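Local structure of hypothetical protein TT1465 (Thermus thermophilus, 1WEK) at residues Leu98-Pro103 and Phe122-Leu127; Leu22-Glu27 and Ser117-Phe122; Val40-Ser45 and Phe70-Gly75; Val80-Asn85 and Lys107-Gln112. The protein is of unknown function but belongs to the SLOG clan, whose members are alpha/beta proteins with a Rossmann-like fold. One frame throughout, in Å; residues are numbered along the deposited sequence.

Contact 1 of 4, residues Leu98-Pro103 and Phe122-Leu127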
loop_
_atom_site.group_PDB
_atom_site.type_symbol
_atom_site.label_atom_id
_atom_site.label_comp_id
_atom_site.label_asym_id
_atom_site.label_seq_id
_atom_site.Cartn_x
_atom_site.Cartn_y
_atom_site.Cartn_z
ATOM N N LEU A 98 25.607 -5.164 -0.417
ATOM C CA LEU A 98 24.315 -4.925 -1.056
ATOM C C LEU A 98 24.371 -5.774 -2.324
ATOM O O LEU A 98 24.506 -5.262 -3.434
ATOM C CB LEU A 98 24.159 -3.438 -1.394
ATOM C CG LEU A 98 24.268 -2.411 -0.253
ATOM C CD1 LEU A 98 24.146 -0.998 -0.815
ATOM C CD2 LEU A 98 23.172 -2.662 0.769
ATOM N N ASN A 99 24.268 -7.084 -2.135
ATOM C CA ASN A 99 24.360 -8.054 -3.217
ATOM C C ASN A 99 23.283 -7.917 -4.273
ATOM O O ASN A 99 22.096 -7.776 -3.969
ATOM C CB ASN A 99 24.369 -9.470 -2.627
ATOM C CG ASN A 99 25.341 -9.600 -1.461
ATOM O OD1 ASN A 99 24.988 -9.317 -0.318
ATOM N ND2 ASN A 99 26.577 -9.993 -1.750
ATOM N N ILE A 100 23.707 -7.958 -5.528
ATOM C CA ILE A 100 22.781 -7.820 -6.633
ATOM C C ILE A 100 22.553 -9.175 -7.296
ATOM O O ILE A 100 23.501 -9.905 -7.564
ATOM C CB ILE A 100 23.329 -6.828 -7.665
ATOM C CG1 ILE A 100 22.332 -6.664 -8.809
ATOM C CG2 ILE A 100 24.678 -7.302 -8.161
ATOM C CD1 ILE A 100 21.048 -5.966 -8.406
ATOM N N GLU A 101 21.293 -9.518 -7.544
ATOM C CA GLU A 101 20.972 -10.789 -8.181
ATOM C C GLU A 101 21.098 -10.661 -9.699
ATOM O O GLU A 101 20.361 -9.897 -10.325
ATOM C CB GLU A 101 19.559 -11.212 -7.790
ATOM C CG GLU A 101 19.300 -11.006 -6.297
ATOM C CD GLU A 101 18.024 -11.663 -5.808
ATOM O OE1 GLU A 101 17.924 -12.908 -5.903
ATOM O OE2 GLU A 101 17.127 -10.940 -5.323
ATOM N N LEU A 102 22.033 -11.416 -10.278
ATOM C CA LEU A 102 22.284 -11.380 -11.714
ATOM C C LEU A 102 22.076 -12.710 -12.426
ATOM O O LEU A 102 22.200 -13.781 -11.823
ATOM C CB LEU A 102 23.714 -10.906 -11.998
ATOM C CG LEU A 102 24.171 -9.520 -11.528
ATOM C CD1 LEU A 102 25.602 -9.247 -12.036
ATOM C CD2 LEU A 102 23.213 -8.469 -12.043
ATOM N N PRO A 103 21.760 -12.648 -13.731
ATOM C CA PRO A 103 21.520 -13.787 -14.626
ATOM C C PRO A 103 22.652 -14.798 -14.516
ATOM O O PRO A 103 22.428 -16.008 -14.516
ATOM C CB PRO A 103 21.472 -13.133 -16.003
ATOM C CG PRO A 103 20.815 -11.826 -15.705
ATOM C CD PRO A 103 21.521 -11.376 -14.438
ATOM N N PHE A 122 18.689 -0.173 -9.159
ATOM C CA PHE A 122 18.266 1.107 -8.604
ATOM C C PHE A 122 18.036 1.074 -7.082
ATOM O O PHE A 122 18.441 1.999 -6.383
ATOM C CB PHE A 122 17.045 1.675 -9.362
ATOM C CG PHE A 122 15.760 0.903 -9.181
ATOM C CD1 PHE A 122 14.948 1.121 -8.073
ATOM C CD2 PHE A 122 15.323 0.015 -10.161
ATOM C CE1 PHE A 122 13.714 0.470 -7.947
ATOM C CE2 PHE A 122 14.098 -0.636 -10.045
ATOM C CZ PHE A 122 13.287 -0.409 -8.938
ATOM N N VAL A 123 17.418 0.023 -6.553
ATOM C CA VAL A 123 17.231 -0.038 -5.096
ATOM C C VAL A 123 18.610 -0.039 -4.419
ATOM O O VAL A 123 18.864 0.707 -3.485
ATOM C CB VAL A 123 16.478 -1.310 -4.657
ATOM C CG1 VAL A 123 16.412 -1.365 -3.126
ATOM C CG2 VAL A 123 15.068 -1.311 -5.253
ATOM N N ARG A 124 19.502 -0.877 -4.923
ATOM C CA ARG A 124 20.853 -0.979 -4.390
ATOM C C ARG A 124 21.592 0.370 -4.425
ATOM O O ARG A 124 22.273 0.735 -3.456
ATOM C CB ARG A 124 21.605 -2.042 -5.185
ATOM C CG ARG A 124 23.084 -2.059 -4.974
ATOM C CD ARG A 124 23.658 -3.355 -5.478
ATOM N NE ARG A 124 24.700 -3.148 -6.465
ATOM C CZ ARG A 124 25.708 -3.987 -6.661
ATOM N NH1 ARG A 124 25.812 -5.084 -5.929
ATOM N NH2 ARG A 124 26.594 -3.743 -7.611
ATOM N N LYS A 125 21.441 1.113 -5.525
ATOM C CA LYS A 125 22.086 2.419 -5.679
ATOM C C LYS A 125 21.563 3.420 -4.655
ATOM O O LYS A 125 22.304 4.294 -4.215
ATOM C CB LYS A 125 21.825 3.010 -7.069
ATOM C CG LYS A 125 22.316 2.196 -8.255
ATOM C CD LYS A 125 23.670 2.687 -8.743
ATOM C CE LYS A 125 23.853 2.373 -10.221
ATOM N NZ LYS A 125 22.750 2.979 -11.027
ATOM N N VAL A 126 20.281 3.312 -4.306
ATOM C CA VAL A 126 19.677 4.207 -3.341
ATOM C C VAL A 126 20.261 3.909 -1.959
ATOM O O VAL A 126 20.633 4.828 -1.224
ATOM C CB VAL A 126 18.126 4.044 -3.293
ATOM C CG1 VAL A 126 17.569 4.690 -2.023
ATOM C CG2 VAL A 126 17.473 4.700 -4.519
ATOM N N LEU A 127 20.348 2.629 -1.608
ATOM C CA LEU A 127 20.889 2.249 -0.311
ATOM C C LEU A 127 22.352 2.635 -0.183
ATOM O O LEU A 127 22.851 2.831 0.914
ATOM C CB LEU A 127 20.719 0.741 -0.088
ATOM C CG LEU A 127 19.250 0.320 -0.065
ATOM C CD1 LEU A 127 19.135 -1.197 0.032
ATOM C CD2 LEU A 127 18.558 1.002 1.117
#

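Contact 2 of 4, residues Leu22-Glu27 and Ser117-Phe122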
loop_
_atom_site.group_PDB
_atom_site.type_symbol
_atom_site.label_atom_id
_atom_site.label_comp_id
_atom_site.label_asym_id
_atom_site.label_seq_id
_atom_site.Cartn_x
_atom_site.Cartn_y
_atom_site.Cartn_z
ATOM N N LEU A 22 9.237 -2.443 -3.320
ATOM C CA LEU A 22 8.920 -1.789 -2.057
ATOM C C LEU A 22 9.494 -2.563 -0.869
ATOM O O LEU A 22 10.012 -1.972 0.083
ATOM C CB LEU A 22 7.398 -1.659 -1.881
ATOM C CG LEU A 22 6.773 -0.475 -2.629
ATOM C CD1 LEU A 22 5.259 -0.472 -2.451
ATOM C CD2 LEU A 22 7.383 0.806 -2.103
ATOM N N ALA A 23 9.367 -3.883 -0.930
ATOM C CA ALA A 23 9.871 -4.765 0.114
ATOM C C ALA A 23 11.379 -4.575 0.268
ATOM O O ALA A 23 11.896 -4.551 1.380
ATOM C CB ALA A 23 9.555 -6.225 -0.234
ATOM N N GLU A 24 12.077 -4.432 -0.856
ATOM C CA GLU A 24 13.527 -4.250 -0.827
ATOM C C GLU A 24 13.919 -2.893 -0.248
ATOM O O GLU A 24 14.885 -2.805 0.503
ATOM C CB GLU A 24 14.120 -4.452 -2.228
ATOM C CG GLU A 24 14.017 -5.895 -2.724
ATOM C CD GLU A 24 14.616 -6.103 -4.112
ATOM O OE1 GLU A 24 14.661 -7.265 -4.580
ATOM O OE2 GLU A 24 15.046 -5.111 -4.737
ATOM N N PHE A 25 13.173 -1.844 -0.589
ATOM C CA PHE A 25 13.435 -0.508 -0.057
ATOM C C PHE A 25 13.196 -0.521 1.453
ATOM O O PHE A 25 14.046 -0.103 2.238
ATOM C CB PHE A 25 12.482 0.520 -0.683
ATOM C CG PHE A 25 13.003 1.158 -1.935
ATOM C CD1 PHE A 25 12.178 1.299 -3.053
ATOM C CD2 PHE A 25 14.315 1.633 -1.998
ATOM C CE1 PHE A 25 12.654 1.907 -4.221
ATOM C CE2 PHE A 25 14.803 2.241 -3.167
ATOM C CZ PHE A 25 13.976 2.379 -4.275
ATOM N N VAL A 26 12.021 -1.006 1.850
ATOM C CA VAL A 26 11.659 -1.059 3.256
ATOM C C VAL A 26 12.637 -1.888 4.073
ATOM O O VAL A 26 13.042 -1.487 5.166
ATOM C CB VAL A 26 10.224 -1.616 3.443
ATOM C CG1 VAL A 26 9.907 -1.750 4.925
ATOM C CG2 VAL A 26 9.218 -0.664 2.808
ATOM N N GLU A 27 13.014 -3.045 3.548
ATOM C CA GLU A 27 13.953 -3.907 4.250
ATOM C C GLU A 27 15.299 -3.202 4.315
ATOM O O GLU A 27 15.965 -3.198 5.355
ATOM C CB GLU A 27 14.107 -5.241 3.525
ATOM C CG GLU A 27 14.930 -6.249 4.313
ATOM C CD GLU A 27 15.257 -7.496 3.520
ATOM O OE1 GLU A 27 16.060 -8.319 4.017
ATOM O OE2 GLU A 27 14.713 -7.653 2.401
ATOM N N SER A 117 20.181 -9.003 -0.237
ATOM C CA SER A 117 20.153 -9.407 -1.637
ATOM C C SER A 117 19.009 -8.675 -2.300
ATOM O O SER A 117 17.862 -8.751 -1.866
ATOM C CB SER A 117 20.019 -10.930 -1.799
ATOM O OG SER A 117 19.108 -11.476 -0.876
ATOM N N LEU A 118 19.357 -7.954 -3.359
ATOM C CA LEU A 118 18.434 -7.124 -4.111
ATOM C C LEU A 118 18.369 -7.551 -5.572
ATOM O O LEU A 118 19.385 -7.884 -6.173
ATOM C CB LEU A 118 18.927 -5.672 -4.032
ATOM C CG LEU A 118 19.183 -5.141 -2.616
ATOM C CD1 LEU A 118 20.135 -3.941 -2.654
ATOM C CD2 LEU A 118 17.852 -4.780 -1.975
ATOM N N ARG A 119 17.177 -7.528 -6.149
ATOM C CA ARG A 119 17.010 -7.894 -7.550
ATOM C C ARG A 119 17.257 -6.675 -8.444
ATOM O O ARG A 119 17.625 -6.809 -9.610
ATOM C CB ARG A 119 15.586 -8.415 -7.797
ATOM C CG ARG A 119 15.323 -9.877 -7.403
ATOM C CD ARG A 119 15.985 -10.862 -8.392
ATOM N NE ARG A 119 15.155 -12.036 -8.699
ATOM C CZ ARG A 119 14.943 -13.064 -7.876
ATOM N NH1 ARG A 119 15.498 -13.093 -6.672
ATOM N NH2 ARG A 119 14.169 -14.074 -8.257
ATOM N N TYR A 120 17.087 -5.485 -7.875
ATOM C CA TYR A 120 17.208 -4.244 -8.634
ATOM C C TYR A 120 18.373 -3.310 -8.383
ATOM O O TYR A 120 18.608 -2.876 -7.254
ATOM C CB TYR A 120 15.913 -3.465 -8.465
ATOM C CG TYR A 120 14.723 -4.232 -8.966
ATOM C CD1 TYR A 120 13.825 -4.845 -8.079
ATOM C CD2 TYR A 120 14.494 -4.358 -10.337
ATOM C CE1 TYR A 120 12.723 -5.556 -8.555
ATOM C CE2 TYR A 120 13.400 -5.071 -10.819
ATOM C CZ TYR A 120 12.517 -5.657 -9.929
ATOM O OH TYR A 120 11.392 -6.277 -10.429
ATOM N N PHE A 121 19.094 -2.982 -9.452
ATOM C CA PHE A 121 20.229 -2.073 -9.344
ATOM C C PHE A 121 19.808 -0.744 -8.709
ATOM O O PHE A 121 20.491 -0.244 -7.813
ATOM C CB PHE A 121 20.851 -1.796 -10.722
ATOM C CG PHE A 121 21.892 -2.808 -11.147
ATOM C CD1 PHE A 121 21.615 -3.741 -12.138
ATOM C CD2 PHE A 121 23.140 -2.830 -10.547
ATOM C CE1 PHE A 121 22.565 -4.679 -12.523
ATOM C CE2 PHE A 121 24.102 -3.768 -10.929
ATOM C CZ PHE A 121 23.811 -4.694 -11.920
ATOM N N PHE A 122 18.689 -0.173 -9.159
ATOM C CA PHE A 122 18.266 1.107 -8.604
ATOM C C PHE A 122 18.036 1.074 -7.082
ATOM O O PHE A 122 18.441 1.999 -6.383
ATOM C CB PHE A 122 17.045 1.675 -9.362
ATOM C CG PHE A 122 15.760 0.903 -9.181
ATOM C CD1 PHE A 122 14.948 1.121 -8.073
ATOM C CD2 PHE A 122 15.323 0.015 -10.161
ATOM C CE1 PHE A 122 13.714 0.470 -7.947
ATOM C CE2 PHE A 122 14.098 -0.636 -10.045
ATOM C CZ PHE A 122 13.287 -0.409 -8.938
HETATM O O HOH W 1 18.035 -9.280 2.400
#

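Contact 3 of 4, residues Val40-Ser45 and Phe70-Gly75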
loop_
_atom_site.group_PDB
_atom_site.type_symbol
_atom_site.label_atom_id
_atom_site.label_comp_id
_atom_site.label_asym_id
_atom_site.label_seq_id
_atom_site.Cartn_x
_atom_site.Cartn_y
_atom_site.Cartn_z
ATOM N N VAL A 40 30.517 4.127 5.047
ATOM C CA VAL A 40 31.268 4.553 3.885
ATOM C C VAL A 40 31.038 3.580 2.728
ATOM O O VAL A 40 31.269 2.373 2.860
ATOM C CB VAL A 40 32.770 4.593 4.211
ATOM C CG1 VAL A 40 33.570 4.871 2.950
ATOM C CG2 VAL A 40 33.042 5.664 5.269
ATOM N N SER A 41 30.567 4.103 1.601
ATOM C CA SER A 41 30.325 3.271 0.428
ATOM C C SER A 41 31.633 3.129 -0.317
ATOM O O SER A 41 32.329 4.115 -0.551
ATOM C CB SER A 41 29.263 3.904 -0.455
ATOM O OG SER A 41 27.997 3.700 0.136
ATOM N N VAL A 42 31.974 1.894 -0.667
ATOM C CA VAL A 42 33.230 1.600 -1.341
ATOM C C VAL A 42 33.006 0.769 -2.601
ATOM O O VAL A 42 32.232 -0.181 -2.609
ATOM C CB VAL A 42 34.169 0.858 -0.370
ATOM C CG1 VAL A 42 35.556 0.703 -0.973
ATOM C CG2 VAL A 42 34.243 1.627 0.936
ATOM N N PHE A 43 33.684 1.141 -3.676
ATOM C CA PHE A 43 33.520 0.452 -4.942
ATOM C C PHE A 43 34.828 0.046 -5.606
ATOM O O PHE A 43 35.847 0.725 -5.483
ATOM C CB PHE A 43 32.728 1.344 -5.901
ATOM C CG PHE A 43 31.514 1.949 -5.286
ATOM C CD1 PHE A 43 31.610 3.131 -4.555
ATOM C CD2 PHE A 43 30.276 1.322 -5.400
ATOM C CE1 PHE A 43 30.499 3.682 -3.947
ATOM C CE2 PHE A 43 29.146 1.861 -4.794
ATOM C CZ PHE A 43 29.257 3.047 -4.062
ATOM N N GLY A 44 34.783 -1.060 -6.338
ATOM C CA GLY A 44 35.966 -1.528 -7.029
ATOM C C GLY A 44 35.630 -2.708 -7.917
ATOM O O GLY A 44 34.552 -3.292 -7.795
ATOM N N SER A 45 36.561 -3.048 -8.804
ATOM C CA SER A 45 36.420 -4.155 -9.741
ATOM C C SER A 45 36.046 -5.501 -9.142
ATOM O O SER A 45 36.657 -5.965 -8.173
ATOM C CB SER A 45 37.724 -4.338 -10.515
ATOM O OG SER A 45 37.747 -5.565 -11.231
ATOM N N PHE A 70 34.686 3.259 11.056
ATOM C CA PHE A 70 33.621 3.274 10.042
ATOM C C PHE A 70 33.189 1.859 9.666
ATOM O O PHE A 70 33.929 0.886 9.863
ATOM C CB PHE A 70 34.071 3.960 8.743
ATOM C CG PHE A 70 34.466 5.388 8.907
ATOM C CD1 PHE A 70 35.783 5.728 9.184
ATOM C CD2 PHE A 70 33.516 6.393 8.813
ATOM C CE1 PHE A 70 36.152 7.043 9.367
ATOM C CE2 PHE A 70 33.868 7.723 8.998
ATOM C CZ PHE A 70 35.187 8.053 9.275
ATOM N N GLY A 71 31.977 1.756 9.134
ATOM C CA GLY A 71 31.483 0.485 8.648
ATOM C C GLY A 71 31.595 0.626 7.133
ATOM O O GLY A 71 31.443 1.731 6.604
ATOM N N VAL A 72 31.899 -0.452 6.422
ATOM C CA VAL A 72 31.989 -0.355 4.974
ATOM C C VAL A 72 30.776 -1.014 4.343
ATOM O O VAL A 72 30.262 -2.019 4.852
ATOM C CB VAL A 72 33.273 -1.017 4.411
ATOM C CG1 VAL A 72 34.493 -0.320 4.965
ATOM C CG2 VAL A 72 33.301 -2.500 4.744
ATOM N N VAL A 73 30.310 -0.417 3.252
ATOM C CA VAL A 73 29.173 -0.925 2.500
ATOM C C VAL A 73 29.653 -1.120 1.064
ATOM O O VAL A 73 30.133 -0.169 0.434
ATOM C CB VAL A 73 28.005 0.074 2.511
ATOM C CG1 VAL A 73 26.818 -0.513 1.778
ATOM C CG2 VAL A 73 27.625 0.414 3.940
ATOM N N THR A 74 29.561 -2.352 0.566
ATOM C CA THR A 74 29.985 -2.677 -0.792
ATOM C C THR A 74 28.854 -3.447 -1.470
ATOM O O THR A 74 27.810 -3.701 -0.860
ATOM C CB THR A 74 31.220 -3.598 -0.817
ATOM O OG1 THR A 74 30.828 -4.925 -0.433
ATOM C CG2 THR A 74 32.289 -3.102 0.103
ATOM N N GLY A 75 29.066 -3.828 -2.728
ATOM C CA GLY A 75 28.053 -4.591 -3.440
ATOM C C GLY A 75 28.082 -6.078 -3.085
ATOM O O GLY A 75 27.391 -6.892 -3.711
HETATM O O HOH W 2 30.825 -2.085 -4.274
#

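Contact 4 of 4, residues Val80-Asn85 and Lys107-Gln112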
loop_
_atom_site.group_PDB
_atom_site.type_symbol
_atom_site.label_atom_id
_atom_site.label_comp_id
_atom_site.label_asym_id
_atom_site.label_seq_id
_atom_site.Cartn_x
_atom_site.Cartn_y
_atom_site.Cartn_z
ATOM N N VAL A 80 37.675 -6.464 -5.704
ATOM C CA VAL A 80 37.927 -5.398 -4.762
ATOM C C VAL A 80 36.849 -5.271 -3.698
ATOM O O VAL A 80 37.126 -4.838 -2.576
ATOM C CB VAL A 80 38.083 -4.044 -5.475
ATOM C CG1 VAL A 80 38.426 -2.964 -4.452
ATOM C CG2 VAL A 80 39.178 -4.132 -6.515
HETATM N N MSE A 81 35.617 -5.633 -4.038
HETATM C CA MSE A 81 34.563 -5.521 -3.051
HETATM C C MSE A 81 34.881 -6.532 -1.962
HETATM O O MSE A 81 34.872 -6.204 -0.779
HETATM C CB MSE A 81 33.192 -5.778 -3.686
HETATM C CG MSE A 81 32.796 -4.718 -4.725
HETATM SE SE MSE A 81 31.196 -5.204 -5.740
HETATM C CE MSE A 81 32.058 -6.321 -7.069
ATOM N N GLU A 82 35.202 -7.754 -2.368
ATOM C CA GLU A 82 35.540 -8.786 -1.410
ATOM C C GLU A 82 36.685 -8.312 -0.512
ATOM O O GLU A 82 36.568 -8.334 0.711
ATOM C CB GLU A 82 35.931 -10.070 -2.136
ATOM C CG GLU A 82 36.375 -11.186 -1.208
ATOM C CD GLU A 82 36.237 -12.554 -1.848
ATOM O OE1 GLU A 82 36.357 -13.558 -1.122
ATOM O OE2 GLU A 82 36.005 -12.630 -3.074
ATOM N N ALA A 83 37.782 -7.860 -1.119
ATOM C CA ALA A 83 38.920 -7.386 -0.344
ATOM C C ALA A 83 38.502 -6.300 0.645
ATOM O O ALA A 83 38.938 -6.310 1.800
ATOM C CB ALA A 83 40.008 -6.857 -1.267
ATOM N N VAL A 84 37.670 -5.358 0.195
ATOM C CA VAL A 84 37.227 -4.286 1.082
ATOM C C VAL A 84 36.390 -4.816 2.247
ATOM O O VAL A 84 36.565 -4.369 3.370
ATOM C CB VAL A 84 36.391 -3.223 0.343
ATOM C CG1 VAL A 84 35.854 -2.200 1.359
ATOM C CG2 VAL A 84 37.237 -2.532 -0.726
ATOM N N ASN A 85 35.472 -5.745 1.976
ATOM C CA ASN A 85 34.646 -6.337 3.037
ATOM C C ASN A 85 35.537 -7.149 3.984
ATOM O O ASN A 85 35.347 -7.147 5.208
ATOM C CB ASN A 85 33.595 -7.283 2.460
ATOM C CG ASN A 85 32.434 -6.562 1.806
ATOM O OD1 ASN A 85 32.164 -6.757 0.626
ATOM N ND2 ASN A 85 31.725 -5.747 2.577
ATOM N N LYS A 107 29.019 -15.215 -6.670
ATOM C CA LYS A 107 28.652 -15.587 -5.303
ATOM C C LYS A 107 28.991 -14.476 -4.311
ATOM O O LYS A 107 30.014 -13.805 -4.446
ATOM C CB LYS A 107 29.364 -16.879 -4.886
ATOM C CG LYS A 107 29.468 -17.932 -5.982
ATOM C CD LYS A 107 30.465 -17.509 -7.060
ATOM C CE LYS A 107 30.646 -18.590 -8.114
ATOM N NZ LYS A 107 31.208 -19.841 -7.531
ATOM N N PRO A 108 28.132 -14.272 -3.295
ATOM C CA PRO A 108 28.360 -13.232 -2.279
ATOM C C PRO A 108 29.631 -13.586 -1.515
ATOM O O PRO A 108 29.808 -14.744 -1.132
ATOM C CB PRO A 108 27.128 -13.338 -1.371
ATOM C CG PRO A 108 26.108 -14.054 -2.210
ATOM C CD PRO A 108 26.928 -15.056 -2.977
ATOM N N ASN A 109 30.516 -12.622 -1.285
ATOM C CA ASN A 109 31.729 -12.952 -0.554
ATOM C C ASN A 109 31.345 -13.355 0.878
ATOM O O ASN A 109 30.207 -13.149 1.309
ATOM C CB ASN A 109 32.752 -11.797 -0.617
ATOM C CG ASN A 109 32.359 -10.572 0.205
ATOM O OD1 ASN A 109 32.232 -10.638 1.429
ATOM N ND2 ASN A 109 32.213 -9.427 -0.471
ATOM N N PRO A 110 32.267 -13.978 1.617
ATOM C CA PRO A 110 31.903 -14.375 2.979
ATOM C C PRO A 110 32.294 -13.393 4.069
ATOM O O PRO A 110 32.347 -13.766 5.248
ATOM C CB PRO A 110 32.628 -15.709 3.164
ATOM C CG PRO A 110 33.299 -16.001 1.817
ATOM C CD PRO A 110 33.488 -14.666 1.183
ATOM N N TYR A 111 32.554 -12.146 3.702
ATOM C CA TYR A 111 32.985 -11.176 4.696
ATOM C C TYR A 111 31.981 -10.077 4.968
ATOM O O TYR A 111 32.347 -8.914 5.105
ATOM C CB TYR A 111 34.320 -10.571 4.269
ATOM C CG TYR A 111 35.340 -11.617 3.912
ATOM C CD1 TYR A 111 35.777 -11.775 2.598
ATOM C CD2 TYR A 111 35.847 -12.479 4.882
ATOM C CE1 TYR A 111 36.684 -12.751 2.255
ATOM C CE2 TYR A 111 36.767 -13.482 4.545
ATOM C CZ TYR A 111 37.181 -13.611 3.238
ATOM O OH TYR A 111 38.109 -14.588 2.914
ATOM N N GLN A 112 30.713 -10.444 5.071
ATOM C CA GLN A 112 29.690 -9.450 5.319
ATOM C C GLN A 112 29.036 -9.600 6.693
ATOM O O GLN A 112 28.492 -10.648 7.011
ATOM C CB GLN A 112 28.631 -9.534 4.219
ATOM C CG GLN A 112 29.200 -9.400 2.794
ATOM C CD GLN A 112 28.157 -9.680 1.715
ATOM O OE1 GLN A 112 28.466 -10.247 0.658
ATOM N NE2 GLN A 112 26.919 -9.278 1.974
#

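Contact 1 of 4, residues Leu98-Pro103 and Phe122-Leu127
R124 reaches from its helix to the backbone of L98 and lies crosswise under I100. Its CG stands anti to the backbone N (chi1 167°), which carries the chain out from the helix toward the strand; a bend at chi3 then swings NH1 to L98 O and lays the guanidinium beneath I100. NH1 donates to L98 O over 2.8 Å, with the oxygen a little outside the guanidinium plane. One face of that group is covered by I100, whose CB sits 3.4 Å above the plane and toward its rim, while I100 CG2 comes within 3.3 Å of R124 NH1. The two side chains meet at about a right angle, an apolar branch laid over a flat cation. Further along, L98 CD1 rests 3.9 Å from L127 CB, those two chains slanting across each other. N99, between L98 and I100, points to the other side of the sheet, where it bonds Q112. Strand 98-100 and helix 122-127 run nearly antiparallel, at 164°, their axes 9.1 Å apart. This is helix-on-sheet packing of the kind typical of a Rossmann-like fold: helix 121-130 crosses a face of the parallel sheet on its way from strand 114-118 to strand 132-137.

Contact 2 of 4, residues Leu22-Glu27 and Ser117-Phe122
E24 of helix 17-34 grips the backbone of R119 just where strand 114-118, at the edge of the Rossmann-like sheet within this chain, gives way to helix 121-130. The polar part of the contact centres on that carboxylate. R119 N donates to E24 OE1 over 3.0 Å in a fairly straight bond (163°), meeting the oxygen on its syn side but 34° out of the carboxylate plane. E24 is extended beyond CG, which carries its charge from the helix to this turn. The guanidinium of R119 leads elsewhere, to a salt bridge with E101, and R20 forms only a long, weak ion pair with E24 OE1; positive charge nearby would nevertheless favour an ionised E24. A water adds a thinner link, donating to E27 OE1 and accepting weakly from S117 N.

The apolar contacts lie at two places. On the strand side, L118 CD2 packs against the stem of the glutamate, 3.8 Å from E24 CB. Set apart from this, one helix position on, F25 and F122 meet with their side chains at about a right angle; F122 CG takes the crowded position between its backbone N and carbonyl carbon (chi1 68°), and F25 CZ lies at the edge of the F122 ring, 4.1 Å from its CD1. The outer side of helix 17-34 serves assembly, L22 packing on L22 of a second subunit and A23 on A23 of a third. Y120, at the N-cap position of helix 121-130, presents its ring edge to the glutamate, with CD1 3.6 Å from E24 OE2.

Contact 3 of 4, residues Val40-Ser45 and Phe70-Gly75
V40 and V73 carry the backbone pairing of two neighbouring parallel strands. V40 N donates to G71 O over 3.0 Å in an almost linear bond (172°), V40 O accepts from V73 N, and V73 O in turn accepts from V42 N, again at 3.0 Å. Two of the acceptors have a second, softer partner: V72 CA-H points at V40 O, and S41 CA-H at V73 O. The two strands cross at 44°, and at their C-terminal ends a water takes over from direct pairing, donating to V42 O (2.9 Å) and accepting from G75 N. The remaining backbone groups look to the adjoining strands: S41 bonds G134 and V136, while T74 pairs with L98. The buried hydroxyls are satisfied too, S41 OG by F128 O, and T74 OG1 by N85 OD1 and G76 N.

Side chains play a smaller part. V40 CG2 packs against the F70 ring, 3.6 Å from its CD2, where L210 of helix 203-211 touches both residues. V40 and V72 share one face of the sheet, S41 and V73 the other; on the first face, L65 of helix 53-68 meets F70 and V72. Strand 39-43, helix 53-68 and strand 71-74 thus form a beta-alpha-beta crossover, the unit from which a Rossmann-like fold is built, here in the middle of the parallel sheet.

Contact 4 of 4, residues Val80-Asn85 and Lys107-Gln112
N109 turns its amide inward onto N85, fastening an irregular loop to helix 79-90 of the Rossmann-like fold. This is the tight half of the contact, and both residues are buried. N109 ND2 donates to N85 OD1 over 2.9 Å, approaching from above the carbonyl plane, 35° out of it; the two amides are turned 44° against each other. N109 CG lies between its own backbone N and carbonyl carbon (chi1 71°), a rotation that also lets OD1 accept from Y111 N at 2.7 Å and close an Asx turn. Each end of that amide is therefore occupied, and ND2 bonds G77 O as well. N85 is held just as fully: T74 shares its OD1, while its ND2 donates to S95 OG and V96 O. The loop backbone closes in beside it, with Y111 O 3.3 Å from N85 CB.

Toward the exposed P110 the contact is looser and consists of van der Waals touches. E82 and N109 lie alongside each other, pointing opposite ways, with E82 CG 3.7 Å from N109 CB. On the same helix, the side chain of selenomethionine M81 lies about 5 Å from a bound phosphate ion, perhaps marking a pocket. P110 CD covers the rim of one face of the Y111 ring, whose edge meets the glutamate: Y111 CE1 stands 3.5 Å from E82 OE1.

Contacts 2, 1 and 3 follow the strand order of one parallel sheet inward: contact 2 lies at strand 114-118, contact 1 at the adjacent 95-100, and contact 3 joins 71-74 to 39-43. Contact 4 ties helix 79-90 to the loop between strands 95-100 and 114-118. Contacts 1 and 2, with centres 7 Å apart, share helix 121-130 and F122, and both reach a second subunit. The centres of contacts 3 and 4 are about 10 Å apart, those of contacts 2 and 4 about 19 Å. Along the sequence, contact 2 spans the longest interval and encloses contacts 3 and 4: helix 17-34, near the amino terminus, packs against an edge strand that comes much later in the chain.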